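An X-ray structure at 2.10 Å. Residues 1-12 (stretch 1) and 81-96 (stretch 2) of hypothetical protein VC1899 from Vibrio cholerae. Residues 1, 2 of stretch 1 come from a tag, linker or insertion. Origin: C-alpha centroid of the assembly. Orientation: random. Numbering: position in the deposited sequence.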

ATOM      1  N   ASN A   1      23.937 -10.726  20.387  1.00 39.71           N
ATOM      2  CA  ASN A   1      22.586 -10.443  21.013  1.00 40.69           C
ATOM      3  C   ASN A   1      22.465  -9.003  21.516  1.00 38.39           C
ATOM      4  O   ASN A   1      22.019  -8.157  20.778  1.00 39.84           O
ATOM      5  CB  ASN A   1      22.209 -11.410  22.166  1.00 43.89           C
ATOM      6  CG  ASN A   1      21.653 -12.771  21.682  1.00 46.50           C
ATOM      7  OD1 ASN A   1      22.224 -13.391  20.784  1.00 48.45           O
ATOM      8  ND2 ASN A   1      20.560 -13.254  22.316  1.00 46.24           N
ATOM      9  N   ALA A   2      22.815  -8.738  22.779  1.00 35.65           N
ATOM     10  CA  ALA A   2      22.663  -7.389  23.376  1.00 31.69           C
ATOM     11  C   ALA A   2      23.634  -6.361  22.795  1.00 30.73           C
ATOM     12  O   ALA A   2      23.338  -5.151  22.749  1.00 29.98           O
ATOM     13  CB  ALA A   2      22.846  -7.437  24.874  1.00 30.97           C
ATOM     14  N   MET A   3      24.813  -6.819  22.374  1.00 27.72           N
ATOM     15  CA  MET A   3      25.774  -5.887  21.822  1.00 24.64           C
ATOM     16  C   MET A   3      25.541  -5.657  20.323  1.00 24.06           C
ATOM     17  O   MET A   3      26.209  -4.809  19.705  1.00 24.05           O
ATOM     18  CB  MET A   3      27.221  -6.325  22.130  1.00 23.45           C
ATOM     19  CG  MET A   3      27.518  -6.491  23.670  1.00 21.17           C
ATOM     20  SD  MET A   3      26.748  -5.192  24.713  1.00 19.07           S
ATOM     21  CE  MET A   3      27.831  -3.832  24.235  1.00 19.22           C
ATOM     22  N   ALA A   4      24.606  -6.393  19.720  1.00 21.75           N
ATOM     23  CA  ALA A   4      24.446  -6.238  18.272  1.00 21.99           C
ATOM     24  C   ALA A   4      23.558  -5.036  17.969  1.00 21.31           C
ATOM     25  O   ALA A   4      22.366  -5.002  18.357  1.00 22.45           O
ATOM     26  CB  ALA A   4      23.871  -7.542  17.607  1.00 20.39           C
ATOM     27  N   ILE A   5      24.077  -4.080  17.221  1.00 21.07           N
ATOM     28  CA  ILE A   5      23.203  -2.964  16.823  1.00 22.51           C
ATOM     29  C   ILE A   5      23.357  -2.551  15.376  1.00 20.69           C
ATOM     30  O   ILE A   5      24.400  -2.811  14.768  1.00 21.06           O
ATOM     31  CB  ILE A   5      23.339  -1.761  17.794  1.00 23.56           C
ATOM     32  CG1 ILE A   5      24.435  -0.820  17.423  1.00 27.02           C
ATOM     33  CG2 ILE A   5      23.714  -2.207  19.163  1.00 24.94           C
ATOM     34  CD1 ILE A   5      24.335   0.456  18.328  1.00 25.88           C
ATOM     35  N   HIS A   6      22.314  -1.937  14.807  1.00 18.75           N
ATOM     36  CA  HIS A   6      22.398  -1.298  13.489  1.00 18.79           C
ATOM     37  C   HIS A   6      22.648   0.217  13.591  1.00 19.35           C
ATOM     38  O   HIS A   6      22.254   0.831  14.567  1.00 17.65           O
ATOM     39  CB  HIS A   6      21.073  -1.536  12.714  1.00 18.73           C
ATOM     40  CG  HIS A   6      20.923  -2.943  12.236  1.00 20.38           C
ATOM     41  ND1 HIS A   6      19.977  -3.329  11.317  1.00 21.27           N
ATOM     42  CD2 HIS A   6      21.645  -4.058  12.522  1.00 20.28           C
ATOM     43  CE1 HIS A   6      20.089  -4.622  11.075  1.00 18.66           C
ATOM     44  NE2 HIS A   6      21.098  -5.086  11.784  1.00 21.68           N
ATOM     45  N   VAL A   7      23.278   0.817  12.573  1.00 20.43           N
ATOM     46  CA  VAL A   7      23.275   2.250  12.437  1.00 18.11           C
ATOM     47  C   VAL A   7      22.725   2.564  11.050  1.00 19.43           C
ATOM     48  O   VAL A   7      23.054   1.876  10.106  1.00 18.66           O
ATOM     49  CB  VAL A   7      24.669   2.858  12.639  1.00 20.51           C
ATOM     50  CG1 VAL A   7      24.605   4.401  12.397  1.00 17.96           C
ATOM     51  CG2 VAL A   7      25.153   2.556  14.083  1.00 20.13           C
ATOM     52  N   GLY A   8      21.847   3.568  10.939  1.00 19.28           N
ATOM     53  CA  GLY A   8      21.257   3.906   9.639  1.00 18.89           C
ATOM     54  C   GLY A   8      21.160   5.389   9.497  1.00 17.86           C
ATOM     55  O   GLY A   8      21.218   6.095  10.501  1.00 18.66           O
ATOM     56  N   ILE A   9      21.080   5.881   8.259  1.00 19.05           N
ATOM     57  CA  ILE A   9      21.044   7.330   8.024  1.00 20.81           C
ATOM     58  C   ILE A   9      19.619   7.664   7.574  1.00 21.50           C
ATOM     59  O   ILE A   9      19.143   7.140   6.578  1.00 20.03           O
ATOM     60  CB  ILE A   9      22.037   7.826   6.938  1.00 20.73           C
ATOM     61  CG1 ILE A   9      23.490   7.315   7.151  1.00 21.66           C
ATOM     62  CG2 ILE A   9      22.059   9.371   6.904  1.00 18.48           C
ATOM     63  CD1 ILE A   9      24.021   7.701   8.355  1.00 24.47           C
ATOM     64  N   ILE A  10      18.917   8.473   8.357  1.00 22.18           N
ATOM     65  CA  ILE A  10      17.559   8.845   7.995  1.00 22.62           C
ATOM     66  C   ILE A  10      17.523   9.612   6.670  1.00 24.11           C
ATOM     67  O   ILE A  10      18.376  10.477   6.388  1.00 23.46           O
ATOM     68  CB  ILE A  10      16.857   9.677   9.120  1.00 23.55           C
ATOM     69  CG1 ILE A  10      16.397   8.767  10.283  1.00 22.39           C
ATOM     70  CG2 ILE A  10      15.585  10.435   8.554  1.00 23.29           C
ATOM     71  CD1 ILE A  10      16.060   9.536  11.526  1.00 22.63           C
ATOM     72  N   ASP A  11      16.526   9.290   5.854  1.00 24.69           N
ATOM     73  CA  ASP A  11      16.165  10.159   4.750  1.00 23.45           C
ATOM     74  C   ASP A  11      14.641  10.224   4.603  1.00 23.92           C
ATOM     75  O   ASP A  11      13.949   9.807   5.511  1.00 20.83           O
ATOM     76  CB  ASP A  11      16.929   9.827   3.449  1.00 24.95           C
ATOM     77  CG  ASP A  11      16.503   8.513   2.802  1.00 25.83           C
ATOM     78  OD1 ASP A  11      15.468   7.935   3.203  1.00 26.65           O
ATOM     79  OD2 ASP A  11      17.224   8.063   1.879  1.00 25.95           O
ATOM     80  N   GLN A  12      14.133  10.783   3.497  1.00 25.03           N
ATOM     81  CA  GLN A  12      12.704  10.936   3.313  1.00 28.13           C
ATOM     82  C   GLN A  12      12.042   9.626   2.904  1.00 26.94           C
ATOM     83  O   GLN A  12      10.856   9.487   3.007  1.00 26.90           O
ATOM     84  CB  GLN A  12      12.392  12.036   2.309  1.00 32.79           C
ATOM     85  CG  GLN A  12      13.168  13.334   2.572  1.00 39.59           C
ATOM     86  CD  GLN A  12      12.860  14.045   3.922  1.00 43.62           C
ATOM     87  OE1 GLN A  12      11.736  14.540   4.124  1.00 45.76           O
ATOM     88  NE2 GLN A  12      13.890  14.143   4.830  1.00 43.65           N
ATOM     89  N   THR A  81      32.839   5.919  20.802  1.00 28.01           N
ATOM     90  CA  THR A  81      32.017   5.516  21.926  1.00 26.66           C
ATOM     91  C   THR A  81      31.457   4.089  21.714  1.00 25.74           C
ATOM     92  O   THR A  81      31.350   3.312  22.654  1.00 25.52           O
ATOM     93  CB  THR A  81      30.803   6.491  22.109  1.00 28.97           C
ATOM     94  OG1 THR A  81      31.247   7.853  22.172  1.00 29.95           O
ATOM     95  CG2 THR A  81      30.039   6.167  23.376  1.00 28.66           C
ATOM     96  N   LEU A  82      31.082   3.745  20.485  1.00 22.42           N
ATOM     97  CA  LEU A  82      30.515   2.433  20.247  1.00 22.44           C
ATOM     98  C   LEU A  82      31.628   1.413  20.354  1.00 22.36           C
ATOM     99  O   LEU A  82      31.452   0.378  20.950  1.00 22.38           O
ATOM    100  CB  LEU A  82      29.901   2.333  18.848  1.00 20.31           C
ATOM    101  CG  LEU A  82      28.667   3.201  18.632  1.00 20.83           C
ATOM    102  CD1 LEU A  82      28.170   3.044  17.182  1.00 18.14           C
ATOM    103  CD2 LEU A  82      27.584   2.880  19.730  1.00 20.62           C
ATOM    104  N   LYS A  83      32.769   1.711  19.747  1.00 22.84           N
ATOM    105  CA  LYS A  83      33.904   0.834  19.827  1.00 25.74           C
ATOM    106  C   LYS A  83      34.310   0.593  21.291  1.00 26.33           C
ATOM    107  O   LYS A  83      34.616  -0.550  21.660  1.00 24.95           O
ATOM    108  CB  LYS A  83      35.091   1.385  19.040  1.00 27.99           C
ATOM    109  CG  LYS A  83      36.292   0.473  19.090  1.00 31.18           C
ATOM    110  CD  LYS A  83      35.977  -0.835  18.332  1.00 34.60           C
ATOM    111  CE  LYS A  83      37.177  -1.816  18.376  1.00 37.36           C
ATOM    112  NZ  LYS A  83      38.437  -1.087  17.953  1.00 38.81           N
ATOM    113  N   ALA A  84      34.285   1.648  22.119  1.00 24.50           N
ATOM    114  CA  ALA A  84      34.769   1.515  23.522  1.00 25.14           C
ATOM    115  C   ALA A  84      33.880   0.571  24.312  1.00 24.35           C
ATOM    116  O   ALA A  84      34.330  -0.091  25.220  1.00 20.56           O
ATOM    117  CB  ALA A  84      34.884   2.894  24.226  1.00 25.10           C
ATOM    118  N   ARG A  85      32.613   0.483  23.927  1.00 25.08           N
ATOM    119  CA  ARG A  85      31.684  -0.433  24.586  1.00 25.95           C
ATOM    120  C   ARG A  85      31.705  -1.870  24.070  1.00 25.55           C
ATOM    121  O   ARG A  85      31.110  -2.730  24.669  1.00 26.48           O
ATOM    122  CB  ARG A  85      30.277   0.065  24.391  1.00 29.11           C
ATOM    123  CG  ARG A  85      29.984   1.344  25.093  1.00 32.59           C
ATOM    124  CD  ARG A  85      28.458   1.490  25.113  1.00 34.53           C
ATOM    125  NE  ARG A  85      28.048   2.877  25.024  1.00 36.98           N
ATOM    126  CZ  ARG A  85      27.215   3.369  24.116  1.00 39.15           C
ATOM    127  NH1 ARG A  85      26.649   2.586  23.189  1.00 38.24           N
ATOM    128  NH2 ARG A  85      26.935   4.673  24.159  1.00 40.29           N
ATOM    129  N   GLY A  86      32.357  -2.135  22.952  1.00 25.69           N
ATOM    130  CA  GLY A  86      32.311  -3.463  22.351  1.00 26.19           C
ATOM    131  C   GLY A  86      31.012  -3.647  21.570  1.00 27.17           C
ATOM    132  O   GLY A  86      30.558  -4.771  21.372  1.00 27.16           O
ATOM    133  N   GLU A  87      30.387  -2.553  21.151  1.00 26.00           N
ATOM    134  CA  GLU A  87      29.176  -2.666  20.343  1.00 27.49           C
ATOM    135  C   GLU A  87      29.489  -3.419  19.030  1.00 26.87           C
ATOM    136  O   GLU A  87      30.475  -3.155  18.354  1.00 25.19           O
ATOM    137  CB  GLU A  87      28.603  -1.282  19.989  1.00 29.92           C
ATOM    138  CG  GLU A  87      27.930  -0.468  21.124  1.00 31.49           C
ATOM    139  CD  GLU A  87      26.896  -1.272  21.875  1.00 33.86           C
ATOM    140  OE1 GLU A  87      26.106  -1.993  21.214  1.00 33.94           O
ATOM    141  OE2 GLU A  87      26.898  -1.221  23.132  1.00 34.87           O
ATOM    142  N   GLU A  88      28.643  -4.357  18.653  1.00 27.09           N
ATOM    143  CA  GLU A  88      28.863  -5.035  17.393  1.00 26.81           C
ATOM    144  C   GLU A  88      28.049  -4.372  16.284  1.00 25.90           C
ATOM    145  O   GLU A  88      26.904  -4.774  16.002  1.00 25.28           O
ATOM    146  CB  GLU A  88      28.622  -6.533  17.581  1.00 27.02           C
ATOM    147  CG  GLU A  88      29.679  -7.106  18.577  1.00 31.25           C
ATOM    148  CD  GLU A  88      29.232  -8.377  19.246  1.00 32.23           C
ATOM    149  OE1 GLU A  88      28.116  -8.828  18.898  1.00 32.88           O
ATOM    150  OE2 GLU A  88      29.971  -8.926  20.122  1.00 34.05           O
ATOM    151  N   VAL A  89      28.637  -3.311  15.715  1.00 23.38           N
ATOM    152  CA  VAL A  89      27.960  -2.435  14.793  1.00 23.94           C
ATOM    153  C   VAL A  89      27.799  -3.029  13.397  1.00 23.31           C
ATOM    154  O   VAL A  89      28.705  -3.664  12.860  1.00 23.21           O
ATOM    155  CB  VAL A  89      28.633  -1.045  14.698  1.00 23.72           C
ATOM    156  CG1 VAL A  89      27.904  -0.139  13.689  1.00 21.81           C
ATOM    157  CG2 VAL A  89      28.612  -0.405  16.061  1.00 25.82           C
ATOM    158  N   LYS A  90      26.621  -2.828  12.829  1.00 19.94           N
ATOM    159  CA  LYS A  90      26.403  -3.114  11.432  1.00 20.17           C
ATOM    160  C   LYS A  90      25.791  -1.869  10.826  1.00 20.51           C
ATOM    161  O   LYS A  90      24.798  -1.308  11.341  1.00 19.62           O
ATOM    162  CB  LYS A  90      25.473  -4.328  11.225  1.00 21.18           C
ATOM    163  CG  LYS A  90      26.058  -5.625  11.667  1.00 24.58           C
ATOM    164  CD  LYS A  90      25.375  -6.770  10.898  1.00 27.26           C
ATOM    165  CE  LYS A  90      25.373  -8.039  11.732  1.00 28.13           C
ATOM    166  NZ  LYS A  90      25.091  -9.397  11.067  1.00 27.90           N
ATOM    167  N   PHE A  91      26.384  -1.448   9.725  1.00 20.23           N
ATOM    168  CA  PHE A  91      26.000  -0.208   9.107  1.00 18.32           C
ATOM    169  C   PHE A  91      25.056  -0.566   7.932  1.00 17.00           C
ATOM    170  O   PHE A  91      25.432  -1.274   6.981  1.00 14.66           O
ATOM    171  CB  PHE A  91      27.221   0.597   8.645  1.00 18.10           C
ATOM    172  CG  PHE A  91      26.865   1.895   7.872  1.00 20.84           C
ATOM    173  CD1 PHE A  91      25.784   2.708   8.267  1.00 20.84           C
ATOM    174  CD2 PHE A  91      27.641   2.303   6.781  1.00 20.09           C
ATOM    175  CE1 PHE A  91      25.480   3.905   7.541  1.00 22.13           C
ATOM    176  CE2 PHE A  91      27.365   3.453   6.085  1.00 20.89           C
ATOM    177  CZ  PHE A  91      26.284   4.280   6.466  1.00 21.19           C
ATOM    178  N   ASN A  92      23.829  -0.111   8.071  1.00 13.79           N
ATOM    179  CA  ASN A  92      22.856  -0.191   7.020  1.00 16.29           C
ATOM    180  C   ASN A  92      22.985   1.082   6.150  1.00 17.43           C
ATOM    181  O   ASN A  92      22.591   2.180   6.560  1.00 16.97           O
ATOM    182  CB  ASN A  92      21.457  -0.265   7.613  1.00 16.29           C
ATOM    183  CG  ASN A  92      20.355  -0.412   6.531  1.00 18.61           C
ATOM    184  OD1 ASN A  92      20.557  -0.024   5.347  1.00 18.32           O
ATOM    185  ND2 ASN A  92      19.178  -0.932   6.939  1.00 16.03           N
ATOM    186  N   ALA A  93      23.583   0.916   4.989  1.00 15.19           N
ATOM    187  CA  ALA A  93      23.848   1.990   4.068  1.00 17.37           C
ATOM    188  C   ALA A  93      22.748   2.125   3.013  1.00 16.98           C
ATOM    189  O   ALA A  93      23.007   2.663   1.933  1.00 18.70           O
ATOM    190  CB  ALA A  93      25.200   1.700   3.344  1.00 15.22           C
ATOM    191  N   SER A  94      21.549   1.634   3.301  1.00 17.14           N
ATOM    192  CA  SER A  94      20.448   1.672   2.334  1.00 17.01           C
ATOM    193  C   SER A  94      19.922   3.116   2.051  1.00 18.09           C
ATOM    194  O   SER A  94      19.364   3.388   0.967  1.00 17.97           O
ATOM    195  CB  SER A  94      19.268   0.804   2.829  1.00 16.11           C
ATOM    196  OG  SER A  94      19.672  -0.544   3.011  1.00 15.04           O
ATOM    197  N   CYS A  95      20.042   4.001   3.030  1.00 16.69           N
ATOM    198  CA  CYS A  95      19.358   5.268   2.961  1.00 18.88           C
ATOM    199  C   CYS A  95      20.313   6.427   3.246  1.00 19.64           C
ATOM    200  O   CYS A  95      21.395   6.234   3.786  1.00 20.42           O
ATOM    201  CB  CYS A  95      18.219   5.300   3.986  1.00 19.64           C
ATOM    202  SG  CYS A  95      16.982   4.021   3.718  1.00 23.02           S
ATOM    203  N   GLY A  96      19.899   7.628   2.884  1.00 19.93           N
ATOM    204  CA  GLY A  96      20.599   8.845   3.286  1.00 17.26           C
ATOM    205  C   GLY A  96      21.173   9.580   2.096  1.00 16.98           C
ATOM    206  O   GLY A  96      21.611   8.969   1.093  1.00 19.08           O
TER
HETATM  207  O   HOH W   1      23.836  -2.702  22.574  1.00 49.73           O
HETATM  208  O   HOH W   2      18.233  -1.633   9.402  1.00 15.24           O
HETATM  209  O   HOH W   3      21.442   4.442   5.989  1.00 20.92           O

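Two neighbouring strands of one chain, 4-9 and 88-92, run parallel with a -29° crossing and are joined by a ladder of backbone hydrogen bonds, which a water and an aspartate extend beyond the last strand bond. Residues of stretch 1 with odd numbers do the bonding: Glu88 N donates to Met3 O (2.7 Å), Ile5 N to Glu88 O (3.2 Å), Lys90 N to Ile5 O (2.9 Å), Val7 N to Lys90 O (2.9 Å) and Asn92 N to Val7 O (2.9 Å). The strands then part. Ile9 N lies 4.3 Å from Asn92 O, too far for a direct bond, and water 3 fills the gap, accepting from Ile9 N (2.7 Å) and donating to Asn92 O (2.6 Å) and Cys95 O (2.8 Å). Farther on, Asp11 OD2 accepts from Gly96 N (2.9 Å).

Ile5, Val7, Val89 and Phe91 share one sheet face, where Val7 CG2 meets Val89 CG1 (3.9 Å) and Leu82 CD1 of the preceding helix (4.4 Å). Ile9 CG1 approaches the Phe91 ring edge at CE1 (4.0 Å). On the face of His6 and Lys90, water 2 links His6 ND1 (3.1 Å) to Asn92 ND2 (2.7 Å). Near the chain start, water 1 donates to Glu87 OE1 (2.7 Å) and to O of tag residue Ala2 (2.5 Å).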